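Local coordinates for protein Rbam17540 (Bacillus amyloliquefaciens, PDB 2YOY) that binds copper and probably cleaves cellulose oxidatively, as a lytic polysaccharide monooxygenase of the CBM33 family, at residues M13-K18 / K29-D35; W103-I107 / H142-P147. One frame throughout, in Å; residues are numbered along the deposited sequence.

Contact 1: M13-K18 / K29-D35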
loop_
_atom_site.group_PDB
_atom_site.type_symbol
_atom_site.label_atom_id
_atom_site.label_comp_id
_atom_site.label_asym_id
_atom_site.label_seq_id
_atom_site.Cartn_x
_atom_site.Cartn_y
_atom_site.Cartn_z
ATOM N N MET A 13 2.942 -9.504 0.653
ATOM C CA MET A 13 4.065 -10.215 0.069
ATOM C C MET A 13 5.088 -10.586 1.151
ATOM O O MET A 13 5.658 -11.691 1.131
ATOM C CB MET A 13 4.759 -9.407 -1.032
ATOM C CG MET A 13 5.705 -10.163 -1.988
ATOM S SD MET A 13 4.690 -11.055 -3.173
ATOM C CE MET A 13 4.250 -9.761 -4.365
ATOM N N GLY A 14 5.271 -9.717 2.140
ATOM C CA GLY A 14 6.167 -10.065 3.302
ATOM C C GLY A 14 5.686 -11.303 4.078
ATOM O O GLY A 14 6.469 -12.243 4.359
ATOM N N ALA A 15 4.400 -11.294 4.397
ATOM C CA ALA A 15 3.746 -12.421 5.074
ATOM C C ALA A 15 3.844 -13.668 4.242
ATOM O O ALA A 15 4.102 -14.742 4.770
ATOM C CB ALA A 15 2.306 -12.092 5.370
ATOM N N LEU A 16 3.613 -13.553 2.944
ATOM C CA LEU A 16 3.828 -14.704 2.042
ATOM C C LEU A 16 5.214 -15.216 2.032
ATOM O O LEU A 16 5.399 -16.439 2.055
ATOM C CB LEU A 16 3.328 -14.408 0.622
ATOM C CG LEU A 16 1.847 -14.147 0.460
ATOM C CD1 LEU A 16 1.543 -13.889 -1.002
ATOM C CD2 LEU A 16 0.956 -15.303 0.945
ATOM N N GLU A 17 6.241 -14.328 1.966
ATOM C CA GLU A 17 7.627 -14.794 1.922
ATOM C C GLU A 17 8.153 -15.325 3.276
ATOM O O GLU A 17 9.079 -16.144 3.316
ATOM C CB GLU A 17 8.549 -13.660 1.437
ATOM C CG GLU A 17 8.315 -13.338 -0.043
ATOM C CD GLU A 17 9.527 -12.999 -0.803
ATOM O OE1 GLU A 17 10.176 -13.949 -1.345
ATOM O OE2 GLU A 17 9.799 -11.776 -0.989
ATOM N N LYS A 18 7.538 -14.924 4.363
ATOM C CA LYS A 18 7.776 -15.583 5.662
ATOM C C LYS A 18 7.579 -17.094 5.504
ATOM O O LYS A 18 8.373 -17.884 6.017
ATOM C CB LYS A 18 6.894 -14.965 6.717
ATOM C CG LYS A 18 6.856 -15.685 8.043
ATOM C CD LYS A 18 5.937 -14.930 8.996
ATOM C CE LYS A 18 4.929 -15.837 9.666
ATOM N NZ LYS A 18 4.025 -15.069 10.559
ATOM N N LYS A 29 14.437 -8.867 4.693
ATOM C CA LYS A 29 14.016 -8.228 3.433
ATOM C C LYS A 29 12.906 -7.179 3.697
ATOM O O LYS A 29 12.909 -6.124 3.077
ATOM C CB LYS A 29 13.597 -9.323 2.450
ATOM C CG LYS A 29 13.061 -8.846 1.122
ATOM C CD LYS A 29 12.833 -10.038 0.194
ATOM C CE LYS A 29 12.248 -9.573 -1.135
ATOM N NZ LYS A 29 12.185 -10.738 -2.065
ATOM N N TYR A 30 11.961 -7.470 4.590
ATOM C CA TYR A 30 10.766 -6.655 4.777
ATOM C C TYR A 30 10.679 -5.940 6.137
ATOM O O TYR A 30 9.888 -4.988 6.288
ATOM C CB TYR A 30 9.489 -7.546 4.690
ATOM C CG TYR A 30 9.211 -8.145 3.340
ATOM C CD1 TYR A 30 9.763 -9.377 2.958
ATOM C CD2 TYR A 30 8.386 -7.473 2.417
ATOM C CE1 TYR A 30 9.496 -9.923 1.705
ATOM C CE2 TYR A 30 8.118 -7.995 1.167
ATOM C CZ TYR A 30 8.693 -9.209 0.804
ATOM O OH TYR A 30 8.447 -9.735 -0.440
ATOM N N GLY A 31 11.434 -6.421 7.126
ATOM C CA GLY A 31 11.228 -6.057 8.523
ATOM C C GLY A 31 10.051 -6.731 9.184
ATOM O O GLY A 31 9.494 -7.684 8.645
ATOM N N SER A 32 9.670 -6.250 10.359
ATOM C CA SER A 32 8.714 -6.943 11.206
ATOM C C SER A 32 7.259 -7.027 10.720
ATOM O O SER A 32 6.422 -7.744 11.323
ATOM C CB SER A 32 8.732 -6.316 12.603
ATOM O OG SER A 32 8.371 -4.940 12.542
ATOM N N VAL A 33 6.941 -6.314 9.639
ATOM C CA VAL A 33 5.631 -6.420 9.050
ATOM C C VAL A 33 5.256 -7.832 8.632
ATOM O O VAL A 33 4.083 -8.100 8.489
ATOM C CB VAL A 33 5.473 -5.428 7.853
ATOM C CG1 VAL A 33 6.299 -5.870 6.635
ATOM C CG2 VAL A 33 4.012 -5.270 7.496
ATOM N N ILE A 34 6.236 -8.731 8.429
ATOM C CA ILE A 34 5.922 -10.063 7.996
ATOM C C ILE A 34 4.897 -10.782 8.908
ATOM O O ILE A 34 4.157 -11.669 8.435
ATOM C CB ILE A 34 7.192 -10.925 7.811
ATOM C CG1 ILE A 34 7.876 -11.215 9.175
ATOM C CG2 ILE A 34 8.104 -10.343 6.733
ATOM C CD1 ILE A 34 9.105 -12.088 9.073
ATOM N N ASP A 35 4.841 -10.378 10.183
ATOM C CA ASP A 35 3.977 -11.002 11.165
ATOM C C ASP A 35 2.626 -10.335 11.254
ATOM O O ASP A 35 1.687 -10.958 11.770
ATOM C CB ASP A 35 4.642 -10.969 12.552
ATOM C CG ASP A 35 5.650 -12.076 12.742
ATOM O OD1 ASP A 35 5.699 -13.003 11.919
ATOM O OD2 ASP A 35 6.400 -12.021 13.733
HETATM O O HOH W 1 2.187 -13.232 9.049
#

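Contact 2: W103-I107 / H142-P147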
loop_
_atom_site.group_PDB
_atom_site.type_symbol
_atom_site.label_atom_id
_atom_site.label_comp_id
_atom_site.label_asym_id
_atom_site.label_seq_id
_atom_site.Cartn_x
_atom_site.Cartn_y
_atom_site.Cartn_z
ATOM N N TRP A 103 -11.543 5.281 0.467
ATOM C CA TRP A 103 -10.283 4.775 0.011
ATOM C C TRP A 103 -9.818 5.602 -1.179
ATOM O O TRP A 103 -10.606 6.226 -1.903
ATOM C CB TRP A 103 -10.361 3.324 -0.434
ATOM C CG TRP A 103 -10.834 2.302 0.546
ATOM C CD1 TRP A 103 -10.050 1.386 1.219
ATOM C CD2 TRP A 103 -12.201 1.950 0.855
ATOM N NE1 TRP A 103 -10.841 0.516 1.932
ATOM C CE2 TRP A 103 -12.158 0.839 1.736
ATOM C CE3 TRP A 103 -13.436 2.445 0.455
ATOM C CZ2 TRP A 103 -13.336 0.210 2.227
ATOM C CZ3 TRP A 103 -14.613 1.835 0.971
ATOM C CH2 TRP A 103 -14.537 0.751 1.845
ATOM N N HIS A 104 -8.513 5.690 -1.310
ATOM C CA HIS A 104 -7.886 6.498 -2.376
ATOM C C HIS A 104 -6.607 5.853 -2.868
ATOM O O HIS A 104 -5.823 5.286 -2.087
ATOM C CB HIS A 104 -7.752 7.994 -1.986
ATOM C CG HIS A 104 -7.280 8.251 -0.583
ATOM N ND1 HIS A 104 -6.282 9.161 -0.309
ATOM C CD2 HIS A 104 -7.694 7.773 0.623
ATOM C CE1 HIS A 104 -6.059 9.192 0.995
ATOM N NE2 HIS A 104 -6.924 8.381 1.582
ATOM N N TYR A 105 -6.426 5.882 -4.188
ATOM C CA TYR A 105 -5.378 5.146 -4.887
ATOM C C TYR A 105 -4.549 6.094 -5.748
ATOM O O TYR A 105 -5.097 6.979 -6.413
ATOM C CB TYR A 105 -6.004 4.074 -5.801
ATOM C CG TYR A 105 -6.687 2.919 -5.035
ATOM C CD1 TYR A 105 -7.987 3.015 -4.632
ATOM C CD2 TYR A 105 -5.996 1.763 -4.714
ATOM C CE1 TYR A 105 -8.605 2.016 -3.950
ATOM C CE2 TYR A 105 -6.609 0.718 -3.981
ATOM C CZ TYR A 105 -7.911 0.885 -3.590
ATOM O OH TYR A 105 -8.593 -0.094 -2.940
ATOM N N TYR A 106 -3.236 5.874 -5.722
ATOM C CA TYR A 106 -2.258 6.676 -6.387
ATOM C C TYR A 106 -1.326 5.729 -7.161
ATOM O O TYR A 106 -1.139 4.580 -6.770
ATOM C CB TYR A 106 -1.434 7.444 -5.376
ATOM C CG TYR A 106 -2.249 8.301 -4.420
ATOM C CD1 TYR A 106 -2.957 7.737 -3.354
ATOM C CD2 TYR A 106 -2.410 9.655 -4.636
ATOM C CE1 TYR A 106 -3.769 8.509 -2.542
ATOM C CE2 TYR A 106 -3.175 10.425 -3.791
ATOM C CZ TYR A 106 -3.853 9.854 -2.758
ATOM O OH TYR A 106 -4.643 10.599 -1.943
ATOM N N ILE A 107 -0.683 6.240 -8.186
ATOM C CA ILE A 107 0.366 5.499 -8.901
ATOM C C ILE A 107 1.553 6.442 -9.049
ATOM O O ILE A 107 1.390 7.648 -9.084
ATOM C CB ILE A 107 -0.084 4.979 -10.273
ATOM C CG1 ILE A 107 0.899 3.897 -10.762
ATOM C CG2 ILE A 107 -0.156 6.122 -11.279
ATOM C CD1 ILE A 107 0.352 3.076 -11.894
ATOM N N HIS A 142 -12.474 -2.660 -5.053
ATOM C CA HIS A 142 -12.629 -1.420 -5.755
ATOM C C HIS A 142 -12.116 -1.528 -7.182
ATOM O O HIS A 142 -11.070 -2.123 -7.419
ATOM C CB HIS A 142 -11.815 -0.340 -5.026
ATOM C CG HIS A 142 -12.136 -0.277 -3.574
ATOM N ND1 HIS A 142 -11.170 -0.199 -2.605
ATOM C CD2 HIS A 142 -13.316 -0.398 -2.920
ATOM C CE1 HIS A 142 -11.734 -0.213 -1.418
ATOM N NE2 HIS A 142 -13.035 -0.357 -1.576
ATOM N N LYS A 143 -12.825 -0.897 -8.109
ATOM C CA LYS A 143 -12.437 -0.879 -9.538
ATOM C C LYS A 143 -11.824 0.446 -9.812
ATOM O O LYS A 143 -12.486 1.450 -9.720
ATOM C CB LYS A 143 -13.690 -1.016 -10.387
ATOM C CG LYS A 143 -13.446 -1.137 -11.879
ATOM C CD LYS A 143 -14.795 -1.269 -12.570
ATOM C CE LYS A 143 -14.689 -1.214 -14.079
ATOM N NZ LYS A 143 -16.018 -0.882 -14.634
ATOM N N ILE A 144 -10.529 0.409 -10.096
ATOM C CA ILE A 144 -9.706 1.572 -10.275
ATOM C C ILE A 144 -9.038 1.479 -11.658
ATOM O O ILE A 144 -8.498 0.413 -12.068
ATOM C CB ILE A 144 -8.666 1.609 -9.178
ATOM C CG1 ILE A 144 -9.285 1.689 -7.767
ATOM C CG2 ILE A 144 -7.694 2.776 -9.349
ATOM C CD1 ILE A 144 -10.018 2.972 -7.422
ATOM N N PHE A 145 -9.023 2.617 -12.348
ATOM C CA PHE A 145 -8.376 2.685 -13.637
ATOM C C PHE A 145 -6.891 2.976 -13.490
ATOM O O PHE A 145 -6.511 3.992 -12.981
ATOM C CB PHE A 145 -9.075 3.708 -14.535
ATOM C CG PHE A 145 -8.685 3.565 -15.986
ATOM C CD1 PHE A 145 -9.333 2.701 -16.814
ATOM C CD2 PHE A 145 -7.629 4.319 -16.490
ATOM C CE1 PHE A 145 -8.947 2.579 -18.158
ATOM C CE2 PHE A 145 -7.246 4.223 -17.848
ATOM C CZ PHE A 145 -7.934 3.370 -18.668
ATOM N N VAL A 146 -6.030 2.046 -13.882
ATOM C CA VAL A 146 -4.607 2.266 -13.745
ATOM C C VAL A 146 -4.158 2.917 -15.096
ATOM O O VAL A 146 -4.447 2.374 -16.166
ATOM C CB VAL A 146 -3.868 0.928 -13.596
ATOM C CG1 VAL A 146 -2.345 1.082 -13.709
ATOM C CG2 VAL A 146 -4.313 0.130 -12.356
ATOM N N PRO A 147 -3.425 4.053 -15.058
ATOM C CA PRO A 147 -3.061 4.721 -16.295
ATOM C C PRO A 147 -2.419 3.785 -17.328
ATOM O O PRO A 147 -1.655 2.899 -16.972
ATOM C CB PRO A 147 -2.078 5.840 -15.842
ATOM C CG PRO A 147 -2.369 6.071 -14.398
ATOM C CD PRO A 147 -3.017 4.783 -13.869
#

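Contact 1: M13-K18 / K29-D35
E17 and Y30 both set CG beside the backbone N and anti to the carbonyl carbon (chi1 -69° and -67°), and the bend at chi2 of E17 swings its carboxylate to the phenol end of the Y30 ring. There OE2 of E17 is gripped by two donors. The phenol of Y30 reaches its anti lone pair through a short hydrogen bond, OH to OE2 2.5 Å. The ammonium of K29, carried out on a fully extended chain, takes the syn lone pair in a salt bridge, NZ to OE2 2.8 Å. The carboxylate sits at the rim of the ring, its plane nearly perpendicular to it, and probably stays ionised with this ammonium beside it. G14 covers one face of the same ring: its CA stands 3.3 Å from the Y30 ring centroid, only 4° off the normal, a CH-pi contact. A CB at G14 would sit tightly against CD2 of Y30 and CG2 of I34, and the helix backbone rests directly on the ring. I34 lays CG2 against the carbonyl of G14, 3.5 Å from its O. At the other end K18 crosses the I34 backbone to form a salt bridge, NZ to OD1 of D35 3.0 Å, the ammonium arriving on the anti side and tilted out of the carboxylate plane. A water takes a hydrogen bond from K18 NZ and gives one to I34 O, 2.6 Å away. W23 NE1 is a second donor to D35 OD1, while W78 meets the Y30 ring. Two successive helices meet here: helix 10-21 packs on the end of helix 23-30 and the 3-10 turn after it, within the helical insertion that follows the first strand, as in other CBM33 (AA10) enzymes.

Contact 2: W103-I107 / H142-P147
W103, Y105 and I107 meet H142, I144 and V146 from two strands that run the same way, their segment axes 8.9 Å apart at closest and 18° from parallel, a spacing at which side chains, not backbones, meet. H142 sits at the centre of the polar end. With its CG anti to the carbonyl carbon (chi1 -52°), the imidazole turns an edge toward the face of the W103 indole; the H142 ring and the five-membered ring of W103 have centroids 4.2 Å apart and planes at 53°, an inclined edge-to-face pair. ND1 of the same imidazole shares a short hydrogen bond with the Y105 hydroxyl, OH to ND1 2.6 Å, which meets the imidazole edge in its plane. W92 NE1 also bonds to that hydroxyl, and W103 NE1 bonds to Y94 OH, while W160 stacks on the indole. Farther along, I144 lies over one face of the Y105 ring, with CG1 4.0 Å from the centroid and CD1 3.5 Å from Y105 CD1. I107 then splits its branches: CD1 touches V146 CG1 at 3.8 Å, and CG2 rests against P147 CG. Replacing W103 with an alanine would probably leave the H142 edge facing a gap and the Y94 hydroxyl without its indole N-H. The contact thus changes character along the strands, from buried polar atoms paired among aromatic rings to plain aliphatic contact, so that the core of this beta-sandwich can enclose a histidine and tyrosine hydroxyls with their hydrogen bonds met.

Both segments of contact 1 precede those of contact 2 along the chain, and the two contacts lie on opposite sides of its centre, about 24 Å between their centres and about 15 Å between nearest atoms, without touching. They share no helix, strand or sheet. Contact 1 is local, joining helix 10-21 to the end of helix 23-30 in the insertion after strand 2-6; contact 2 joins strand 100-108 of the mixed sheet to edge strand 141-146 of the three-stranded sheet, across the sandwich interior. Contact 1 thus shapes the helical insertion and contact 2 the sandwich core; the copper is held by H1 and H98, just ahead of strands 2-6 and 100-108.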